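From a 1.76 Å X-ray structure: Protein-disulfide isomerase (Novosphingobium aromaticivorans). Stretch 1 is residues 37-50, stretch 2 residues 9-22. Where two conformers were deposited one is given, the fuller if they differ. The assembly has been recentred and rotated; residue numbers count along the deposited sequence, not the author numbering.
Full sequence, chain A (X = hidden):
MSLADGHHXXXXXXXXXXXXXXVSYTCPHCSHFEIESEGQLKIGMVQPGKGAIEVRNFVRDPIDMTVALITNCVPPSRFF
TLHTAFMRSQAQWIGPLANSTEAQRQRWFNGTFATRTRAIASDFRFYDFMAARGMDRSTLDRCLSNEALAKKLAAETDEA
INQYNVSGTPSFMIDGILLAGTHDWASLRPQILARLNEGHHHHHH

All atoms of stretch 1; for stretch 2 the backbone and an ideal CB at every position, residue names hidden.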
ATOM      1  N   SER A  37       8.797   3.464 -10.654  1.00 28.72           N
ATOM      2  CA  SER A  37       7.753   3.117 -11.616  1.00 30.11           C
ATOM      3  C   SER A  37       6.572   4.075 -11.801  1.00 35.79           C
ATOM      4  O   SER A  37       5.984   4.098 -12.885  1.00 33.56           O
ATOM      5  CB  SER A  37       7.166   1.757 -11.255  1.00 27.69           C
ATOM      6  OG  SER A  37       6.279   1.885 -10.150  1.00 24.98           O
ATOM      7  N   GLU A  38       6.205   4.814 -10.751  1.00 38.19           N
ATOM      8  CA  GLU A  38       4.965   5.607 -10.753  0.50 42.74           C
ATOM      9  C   GLU A  38       4.823   6.485 -11.995  1.00 40.12           C
ATOM     10  O   GLU A  38       3.780   6.455 -12.657  1.00 40.93           O
ATOM     11  CB  GLU A  38       4.831   6.447  -9.466  0.50 42.99           C
ATOM     12  CG  GLU A  38       3.597   7.366  -9.386  0.50 50.90           C
ATOM     13  CD  GLU A  38       2.275   6.621  -9.218  0.50 57.96           C
ATOM     14  OE1 GLU A  38       2.284   5.428  -8.838  0.50 56.96           O
ATOM     15  OE2 GLU A  38       1.215   7.237  -9.471  0.50 62.55           O
ATOM     16  N   GLY A  39       5.881   7.235 -12.317  1.00 37.82           N
ATOM     17  CA  GLY A  39       5.850   8.154 -13.457  1.00 44.43           C
ATOM     18  C   GLY A  39       5.651   7.445 -14.785  1.00 42.67           C
ATOM     19  O   GLY A  39       4.756   7.793 -15.559  1.00 41.79           O
ATOM     20  N   GLN A  40       6.487   6.437 -15.029  1.00 40.78           N
ATOM     21  CA  GLN A  40       6.514   5.722 -16.309  1.00 42.57           C
ATOM     22  C   GLN A  40       5.223   4.954 -16.596  1.00 38.41           C
ATOM     23  O   GLN A  40       4.772   4.906 -17.729  1.00 35.74           O
ATOM     24  CB  GLN A  40       7.747   4.810 -16.392  1.00 40.46           C
ATOM     25  CG  GLN A  40       9.073   5.581 -16.502  1.00 47.16           C
ATOM     26  CD  GLN A  40      10.280   4.693 -16.812  1.00 51.35           C
ATOM     27  OE1 GLN A  40      10.228   3.469 -16.674  1.00 47.79           O
ATOM     28  NE2 GLN A  40      11.377   5.319 -17.231  1.00 60.28           N
ATOM     29  N   LEU A  41       4.624   4.370 -15.564  1.00 37.10           N
ATOM     30  CA  LEU A  41       3.338   3.682 -15.714  1.00 39.04           C
ATOM     31  C   LEU A  41       2.215   4.661 -16.042  1.00 41.05           C
ATOM     32  O   LEU A  41       1.343   4.360 -16.859  1.00 41.31           O
ATOM     33  CB  LEU A  41       3.001   2.892 -14.440  1.00 40.74           C
ATOM     34  CG  LEU A  41       3.749   1.567 -14.299  1.00 37.84           C
ATOM     35  CD1 LEU A  41       3.678   1.035 -12.863  1.00 34.41           C
ATOM     36  CD2 LEU A  41       3.196   0.567 -15.295  1.00 34.36           C
ATOM     37  N   LYS A  42       2.250   5.831 -15.404  1.00 45.33           N
ATOM     38  CA  LYS A  42       1.259   6.872 -15.660  1.00 47.79           C
ATOM     39  C   LYS A  42       1.301   7.367 -17.111  1.00 45.59           C
ATOM     40  O   LYS A  42       0.298   7.303 -17.804  1.00 42.22           O
ATOM     41  CB  LYS A  42       1.418   8.042 -14.685  1.00 51.60           C
ATOM     42  CG  LYS A  42       0.741   7.828 -13.332  1.00 57.22           C
ATOM     43  CD  LYS A  42       0.941   9.023 -12.395  1.00 57.46           C
ATOM     44  CE  LYS A  42      -0.011  10.179 -12.720  1.00 69.02           C
ATOM     45  NZ  LYS A  42      -1.436   9.839 -12.422  1.00 70.09           N
ATOM     46  N   ILE A  43       2.462   7.833 -17.566  1.00 44.10           N
ATOM     47  CA  ILE A  43       2.565   8.431 -18.903  1.00 48.74           C
ATOM     48  C   ILE A  43       2.566   7.388 -20.035  1.00 46.09           C
ATOM     49  O   ILE A  43       2.016   7.638 -21.114  1.00 41.88           O
ATOM     50  CB  ILE A  43       3.759   9.424 -19.022  1.00 50.35           C
ATOM     51  CG1 ILE A  43       5.091   8.755 -18.660  1.00 52.88           C
ATOM     52  CG2 ILE A  43       3.505  10.663 -18.157  1.00 54.89           C
ATOM     53  CD1 ILE A  43       6.329   9.626 -18.896  1.00 55.85           C
ATOM     54  N   GLY A  44       3.155   6.218 -19.768  1.00 40.11           N
ATOM     55  CA  GLY A  44       3.273   5.157 -20.768  1.00 40.53           C
ATOM     56  C   GLY A  44       2.014   4.334 -20.986  1.00 41.27           C
ATOM     57  O   GLY A  44       1.782   3.822 -22.088  1.00 38.10           O
ATOM     58  N   MET A  45       1.188   4.207 -19.948  1.00 38.63           N
ATOM     59  CA  MET A  45       0.119   3.207 -19.967  1.00 35.97           C
ATOM     60  C   MET A  45      -1.266   3.706 -19.547  1.00 35.30           C
ATOM     61  O   MET A  45      -2.260   3.472 -20.252  1.00 35.97           O
ATOM     62  CB  MET A  45       0.533   1.988 -19.116  1.00 41.52           C
ATOM     63  CG  MET A  45      -0.382   0.774 -19.240  1.00 38.48           C
ATOM     64  SD  MET A  45       0.025  -0.621 -18.145  1.00 25.49           S
ATOM     65  CE  MET A  45      -0.580  -0.085 -16.556  1.00 30.47           C
ATOM     66  N   VAL A  46      -1.321   4.381 -18.403  1.00 34.61           N
ATOM     67  CA  VAL A  46      -2.572   4.796 -17.788  1.00 35.24           C
ATOM     68  C   VAL A  46      -3.195   5.991 -18.526  1.00 39.08           C
ATOM     69  O   VAL A  46      -4.369   5.931 -18.929  1.00 37.69           O
ATOM     70  CB  VAL A  46      -2.367   5.108 -16.279  1.00 38.17           C
ATOM     71  CG1 VAL A  46      -3.657   5.609 -15.631  1.00 35.87           C
ATOM     72  CG2 VAL A  46      -1.857   3.861 -15.548  1.00 39.54           C
ATOM     73  N   GLN A  47      -2.401   7.049 -18.702  1.00 38.37           N
ATOM     74  CA  GLN A  47      -2.870   8.266 -19.372  0.50 43.57           C
ATOM     75  C   GLN A  47      -3.351   7.981 -20.805  1.00 43.96           C
ATOM     76  O   GLN A  47      -4.428   8.452 -21.188  1.00 41.77           O
ATOM     77  CB  GLN A  47      -1.815   9.385 -19.315  0.50 44.67           C
ATOM     78  CG  GLN A  47      -2.359  10.805 -19.523  0.50 53.26           C
ATOM     79  CD  GLN A  47      -2.343  11.264 -20.977  0.50 55.54           C
ATOM     80  OE1 GLN A  47      -3.002  12.242 -21.331  0.50 57.38           O
ATOM     81  NE2 GLN A  47      -1.585  10.566 -21.821  0.50 53.74           N
ATOM     82  N   PRO A  48      -2.584   7.182 -21.607  1.00 44.33           N
ATOM     83  CA  PRO A  48      -3.194   6.858 -22.914  1.00 43.84           C
ATOM     84  C   PRO A  48      -4.357   5.854 -22.906  1.00 43.52           C
ATOM     85  O   PRO A  48      -4.886   5.535 -23.971  1.00 44.55           O
ATOM     86  CB  PRO A  48      -2.026   6.253 -23.713  1.00 40.76           C
ATOM     87  CG  PRO A  48      -0.807   6.502 -22.916  1.00 47.06           C
ATOM     88  CD  PRO A  48      -1.238   6.581 -21.509  1.00 42.83           C
ATOM     89  N   GLY A  49      -4.744   5.341 -21.736  1.00 42.39           N
ATOM     90  CA  GLY A  49      -5.863   4.396 -21.634  1.00 42.35           C
ATOM     91  C   GLY A  49      -5.555   2.985 -22.105  1.00 41.15           C
ATOM     92  O   GLY A  49      -6.471   2.198 -22.384  1.00 37.67           O
ATOM     93  N   LYS A  50      -4.262   2.668 -22.169  1.00 40.42           N
ATOM     94  CA  LYS A  50      -3.787   1.372 -22.656  0.50 39.30           C
ATOM     95  C   LYS A  50      -3.824   0.297 -21.566  1.00 38.55           C
ATOM     96  O   LYS A  50      -3.850  -0.901 -21.851  1.00 34.79           O
ATOM     97  CB  LYS A  50      -2.372   1.524 -23.212  0.50 39.97           C
ATOM     98  CG  LYS A  50      -2.297   2.390 -24.468  0.50 38.62           C
ATOM     99  CD  LYS A  50      -0.868   2.818 -24.775  0.50 33.02           C
ATOM    100  CE  LYS A  50      -0.776   3.378 -26.192  0.50 37.69           C
ATOM    101  NZ  LYS A  50       0.500   4.090 -26.472  0.50 27.89           N
ATOM    102  N   UNK A   9      -8.250   1.374  -8.035  1.00 29.24           N
ATOM    103  CA  UNK A   9      -7.954   1.305  -9.459  1.00 28.43           C
ATOM    104  C   UNK A   9      -7.549   2.657 -10.028  1.00 31.27           C
ATOM    105  O   UNK A   9      -8.256   3.649  -9.849  1.00 33.70           O
ATOM    106  CB  UNK A   9      -9.166   0.765 -10.220  1.00 28.43           C
ATOM    107  N   UNK A  10      -6.409   2.677 -10.713  1.00 32.96           N
ATOM    108  CA  UNK A  10      -5.933   3.864 -11.431  1.00 36.56           C
ATOM    109  C   UNK A  10      -6.116   3.626 -12.920  1.00 38.09           C
ATOM    110  O   UNK A  10      -5.628   2.631 -13.465  1.00 32.66           O
ATOM    111  CB  UNK A  10      -4.470   4.170 -11.102  1.00 36.56           C
ATOM    112  N   UNK A  11      -6.853   4.520 -13.572  1.00 32.81           N
ATOM    113  CA  UNK A  11      -7.125   4.377 -14.990  1.00 33.39           C
ATOM    114  C   UNK A  11      -8.437   3.683 -15.292  1.00 40.21           C
ATOM    115  O   UNK A  11      -9.244   3.409 -14.392  1.00 39.39           O
ATOM    116  CB  UNK A  11      -5.982   3.608 -15.656  1.00 33.39           C
ATOM    117  N   UNK A  12      -8.631   3.388 -16.572  1.00 42.63           N
ATOM    118  CA  UNK A  12      -9.909   2.929 -17.094  1.00 47.20           C
ATOM    119  C   UNK A  12     -10.161   1.464 -16.795  1.00 43.98           C
ATOM    120  O   UNK A  12      -9.354   0.620 -17.166  1.00 39.34           O
ATOM    121  CB  UNK A  12      -9.974   3.165 -18.604  1.00 47.20           C
ATOM    122  N   UNK A  13     -11.304   1.156 -16.145  1.00 42.69           N
ATOM    123  CA  UNK A  13     -11.700  -0.211 -15.792  1.00 42.09           C
ATOM    124  C   UNK A  13     -11.812  -1.153 -16.988  1.00 43.96           C
ATOM    125  O   UNK A  13     -11.598  -2.361 -16.844  1.00 45.14           O
ATOM    126  CB  UNK A  13     -13.041  -0.178 -15.056  1.00 42.09           C
ATOM    127  N   UNK A  14     -12.130  -0.597 -18.158  1.00 41.53           N
ATOM    128  CA  UNK A  14     -12.251  -1.371 -19.390  1.00 44.92           C
ATOM    129  C   UNK A  14     -10.948  -1.489 -20.205  1.00 46.61           C
ATOM    130  O   UNK A  14     -10.942  -2.126 -21.259  1.00 49.55           O
ATOM    131  CB  UNK A  14     -13.334  -0.738 -20.267  1.00 44.92           C
ATOM    132  N   UNK A  15      -9.857  -0.888 -19.726  1.00 42.45           N
ATOM    133  CA  UNK A  15      -8.548  -1.009 -20.396  1.00 45.51           C
ATOM    134  C   UNK A  15      -8.114  -2.472 -20.393  1.00 42.86           C
ATOM    135  O   UNK A  15      -8.313  -3.169 -19.387  1.00 43.54           O
ATOM    136  CB  UNK A  15      -7.494  -0.137 -19.710  1.00 45.51           C
ATOM    137  N   UNK A  16      -7.560  -2.948 -21.518  1.00 46.23           N
ATOM    138  CA  UNK A  16      -7.264  -4.380 -21.686  0.50 45.97           C
ATOM    139  C   UNK A  16      -6.179  -4.917 -20.746  1.00 39.49           C
ATOM    140  O   UNK A  16      -6.299  -6.021 -20.228  1.00 38.95           O
ATOM    141  CB  UNK A  16      -6.837  -4.640 -23.132  0.50 45.97           C
ATOM    142  N   UNK A  17      -5.123  -4.132 -20.523  1.00 39.28           N
ATOM    143  CA  UNK A  17      -4.058  -4.583 -19.620  1.00 35.17           C
ATOM    144  C   UNK A  17      -4.389  -4.148 -18.195  1.00 30.05           C
ATOM    145  O   UNK A  17      -4.416  -2.957 -17.880  1.00 31.00           O
ATOM    146  CB  UNK A  17      -2.699  -4.028 -20.051  1.00 35.17           C
ATOM    147  N   UNK A  18      -4.604  -5.127 -17.329  1.00 27.01           N
ATOM    148  CA  UNK A  18      -4.838  -4.834 -15.927  1.00 27.55           C
ATOM    149  C   UNK A  18      -3.642  -5.329 -15.113  1.00 26.41           C
ATOM    150  O   UNK A  18      -3.417  -6.541 -15.016  1.00 28.57           O
ATOM    151  CB  UNK A  18      -6.139  -5.477 -15.442  1.00 27.55           C
ATOM    152  N   UNK A  19      -2.894  -4.380 -14.546  1.00 25.17           N
ATOM    153  CA  UNK A  19      -1.743  -4.691 -13.697  1.00 19.83           C
ATOM    154  C   UNK A  19      -2.222  -4.631 -12.246  1.00 25.54           C
ATOM    155  O   UNK A  19      -2.661  -3.580 -11.780  1.00 26.37           O
ATOM    156  CB  UNK A  19      -0.581  -3.726 -13.943  1.00 19.83           C
ATOM    157  N   UNK A  20      -2.108  -5.750 -11.542  1.00 20.64           N
ATOM    158  CA  UNK A  20      -2.401  -5.785 -10.104  1.00 20.29           C
ATOM    159  C   UNK A  20      -1.084  -5.749  -9.347  1.00 22.25           C
ATOM    160  O   UNK A  20      -0.191  -6.527  -9.659  1.00 21.35           O
ATOM    161  CB  UNK A  20      -3.213  -7.026  -9.727  1.00 20.29           C
ATOM    162  N   UNK A  21      -0.993  -4.880  -8.339  1.00 20.02           N
ATOM    163  CA  UNK A  21       0.234  -4.709  -7.528  1.00 20.58           C
ATOM    164  C   UNK A  21      -0.137  -5.063  -6.099  1.00 22.73           C
ATOM    165  O   UNK A  21      -1.097  -4.499  -5.582  1.00 22.10           O
ATOM    166  CB  UNK A  21       0.796  -3.289  -7.620  1.00 20.58           C
ATOM    167  N   UNK A  22       0.570  -6.031  -5.496  1.00 17.77           N
ATOM    168  CA  UNK A  22       0.397  -6.360  -4.082  1.00 19.67           C
ATOM    169  C   UNK A  22       1.545  -5.677  -3.392  1.00 19.15           C
ATOM    170  O   UNK A  22       2.712  -6.044  -3.606  1.00 20.18           O
ATOM    171  CB  UNK A  22       0.374  -7.866  -3.815  1.00 19.67           C
TER

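Helix 37-46 and strand 17-22 run nearly antiparallel (164° between their directions), 11.4 Å apart at closest approach.

At position 9 the ideal CB has nothing of stretch 1 within 5.5 Å; the geometry sets no preference, and the residue is Leu-9. Position 10 is different. Its CB points toward the helix, 4.8 Å from Val-46 CG1, with the aliphatic part of Lys-42 and the end of Glu-38 further along. Extended backbone angles (-107/123) and this largely apolar surface suit a branched aliphatic. It is Leu-10, whose CG lies 4.0 Å from Val-46 CG1 and whose CD2 lies 4.3 Å from Lys-42 CG.

Position 11 leaves little choice. An ideal CB would sit 3.1 Å from Val-46 CG1, and phi/psi of 95/-172 would jam it against the preceding carbonyl oxygen. Glycine is the natural answer, and Gly-11 lets Val-46 CG1 approach its CA to 3.7 Å.

The CB at 12 points sideways, 5.2 Å from Gly-49 O, at the start of a type I turn ending at 15. Asn, Asp or Ser would suit, each able to accept a bond from the turn. Asn-12 does so: its OD1 accepts from the backbone N of position 14 at 2.9 Å. Its backbone also reaches Val-46 through water 1, which accepts from Asn-12 N (2.9 Å) and donates to Val-46 O (2.9 Å).

Positions 13 and 14 have open space on this side. Phi of -58 in the second place of the turn admits proline, and Pro-13 is found; 14, at -90/0, tolerates many residues and is Ala-14.

At 15 the CB points toward stretch 1, 3.7 Å from Gly-49 O and 4.1 Å from Lys-50 C. These ordinary contacts suit a small side chain, and Ala-15 makes them through its CB.

Position 16 points sideways, with CB 5.0 Å from Lys-50 O; a long polar chain could lead outward. Lys-16 does, passing Lys-50 O with CG at 4.1 Å, while water 2 links Lys-16 N (3.3 Å) to Gly-49 O (2.8 Å).

From 17 the strand alternates. The CB at 17 points toward stretch 1, 3.8 Å from Lys-50 O and 4.8 Å from Met-45 SD, so Leu, Ile or Met would fit; Leu-17 places CD2 4.2 Å from that SD. Position 18 points away and is unconstrained here; Arg-18 turns back on its own stretch, NH2 donating to Pro-13 O at 3.0 Å. Position 19 again faces the helix, its CB 4.5 Å from Met-45 CE, with Leu-41 beyond: an aliphatic site. Leu-19 CD2 meets Leu-41 CD2 at 4.2 Å.

Stretch 1 sets no preference at 20, which is out of reach; it is Val-20. The CB at 21 points toward stretch 1 without touching it, leaving length for a longer chain, apolar against Leu-41 or polar, with Ser-37 OG in the neighbourhood. Glu-21 OE2 comes 3.8 Å from Leu-41 CD1, and water 3 donates to both Glu-21 OE2 (2.7 Å) and Ser-37 OG (3.0 Å). Position 22, like 20, is unconstrained by stretch 1; it is Phe-22.

Stretch 2 (9-22) LLGNPAAKLRLVEF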
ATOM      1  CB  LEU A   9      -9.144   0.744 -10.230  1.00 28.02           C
ATOM      2  CG  LEU A   9      -8.937   0.416 -11.713  1.00 33.56           C
ATOM      3  CD1 LEU A   9      -7.983  -0.755 -11.931  1.00 30.08           C
ATOM      4  CD2 LEU A   9     -10.302   0.109 -12.317  1.00 37.88           C
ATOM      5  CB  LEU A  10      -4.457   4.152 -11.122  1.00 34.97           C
ATOM      6  CG  LEU A  10      -3.884   5.464 -11.678  1.00 37.12           C
ATOM      7  CD1 LEU A  10      -4.730   6.660 -11.255  1.00 41.56           C
ATOM      8  CD2 LEU A  10      -2.423   5.676 -11.269  1.00 41.31           C
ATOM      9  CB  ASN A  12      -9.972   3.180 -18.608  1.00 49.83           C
ATOM     10  CG  ASN A  12     -11.390   3.169 -19.148  1.00 56.20           C
ATOM     11  OD1 ASN A  12     -12.091   2.154 -19.093  1.00 59.00           O
ATOM     12  ND2 ASN A  12     -11.814   4.301 -19.695  1.00 64.22           N
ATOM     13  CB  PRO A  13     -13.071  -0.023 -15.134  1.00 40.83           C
ATOM     14  CG  PRO A  13     -13.094   1.384 -14.691  1.00 48.44           C
ATOM     15  CD  PRO A  13     -12.296   2.145 -15.687  1.00 44.41           C
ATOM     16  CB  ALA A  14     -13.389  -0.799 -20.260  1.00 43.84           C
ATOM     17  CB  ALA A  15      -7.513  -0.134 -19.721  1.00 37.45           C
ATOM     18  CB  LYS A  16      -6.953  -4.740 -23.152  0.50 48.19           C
ATOM     19  CG  LYS A  16      -5.879  -3.893 -23.848  0.50 49.37           C
ATOM     20  CD  LYS A  16      -4.988  -4.729 -24.784  0.50 51.41           C
ATOM     21  CE  LYS A  16      -5.706  -5.225 -26.045  0.50 48.17           C
ATOM     22  NZ  LYS A  16      -6.291  -6.595 -25.899  0.50 40.93           N
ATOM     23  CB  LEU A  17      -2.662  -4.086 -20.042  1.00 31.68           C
ATOM     24  CG  LEU A  17      -1.423  -4.815 -19.466  1.00 36.16           C
ATOM     25  CD1 LEU A  17      -0.153  -4.345 -20.149  1.00 36.04           C
ATOM     26  CD2 LEU A  17      -1.233  -4.644 -17.960  1.00 41.70           C
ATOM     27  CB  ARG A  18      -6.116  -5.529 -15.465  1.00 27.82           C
ATOM     28  CG  ARG A  18      -6.466  -5.346 -13.986  1.00 34.13           C
ATOM     29  CD  ARG A  18      -6.878  -3.921 -13.660  1.00 30.34           C
ATOM     30  NE  ARG A  18      -8.173  -3.561 -14.255  1.00 34.71           N
ATOM     31  CZ  ARG A  18      -9.360  -3.733 -13.672  1.00 39.18           C
ATOM     32  NH1 ARG A  18      -9.453  -4.265 -12.460  1.00 36.96           N
ATOM     33  NH2 ARG A  18     -10.469  -3.355 -14.305  1.00 40.17           N
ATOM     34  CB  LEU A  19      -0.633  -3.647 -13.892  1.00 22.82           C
ATOM     35  CG  LEU A  19       0.562  -3.750 -12.929  1.00 22.13           C
ATOM     36  CD1 LEU A  19       1.318  -5.107 -13.081  1.00 22.96           C
ATOM     37  CD2 LEU A  19       1.504  -2.562 -13.065  1.00 24.72           C
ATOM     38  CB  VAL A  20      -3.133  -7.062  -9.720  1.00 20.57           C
ATOM     39  CG1 VAL A  20      -3.297  -7.157  -8.199  1.00 25.56           C
ATOM     40  CG2 VAL A  20      -4.505  -7.085 -10.402  1.00 22.74           C
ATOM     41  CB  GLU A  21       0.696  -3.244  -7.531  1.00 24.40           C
ATOM     42  CG  GLU A  21       0.966  -2.631  -8.922  1.00 23.93           C
ATOM     43  CD  GLU A  21       1.526  -1.200  -8.842  1.00 27.66           C
ATOM     44  OE1 GLU A  21       1.417  -0.565  -7.779  1.00 28.58           O
ATOM     45  OE2 GLU A  21       2.092  -0.729  -9.845  1.00 30.08           O
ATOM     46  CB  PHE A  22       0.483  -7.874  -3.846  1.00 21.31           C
ATOM     47  CG  PHE A  22      -0.582  -8.666  -4.560  1.00 23.28           C
ATOM     48  CD1 PHE A  22      -1.817  -8.903  -3.961  1.00 22.63           C
ATOM     49  CD2 PHE A  22      -0.335  -9.204  -5.818  1.00 23.82           C
ATOM     50  CE1 PHE A  22      -2.805  -9.662  -4.623  1.00 22.24           C
ATOM     51  CE2 PHE A  22      -1.307  -9.971  -6.463  1.00 26.12           C
ATOM     52  CZ  PHE A  22      -2.549 -10.176  -5.874  1.00 26.00           C
TER
HETATM   53  O   HOH W   1      -6.196   3.764 -18.179  1.00 43.71           O
HETATM   54  O   HOH W   2      -7.059  -0.306 -23.405  1.00 46.41           O
HETATM   55  O   HOH W   3       3.308   1.660  -9.567  1.00 44.77           O
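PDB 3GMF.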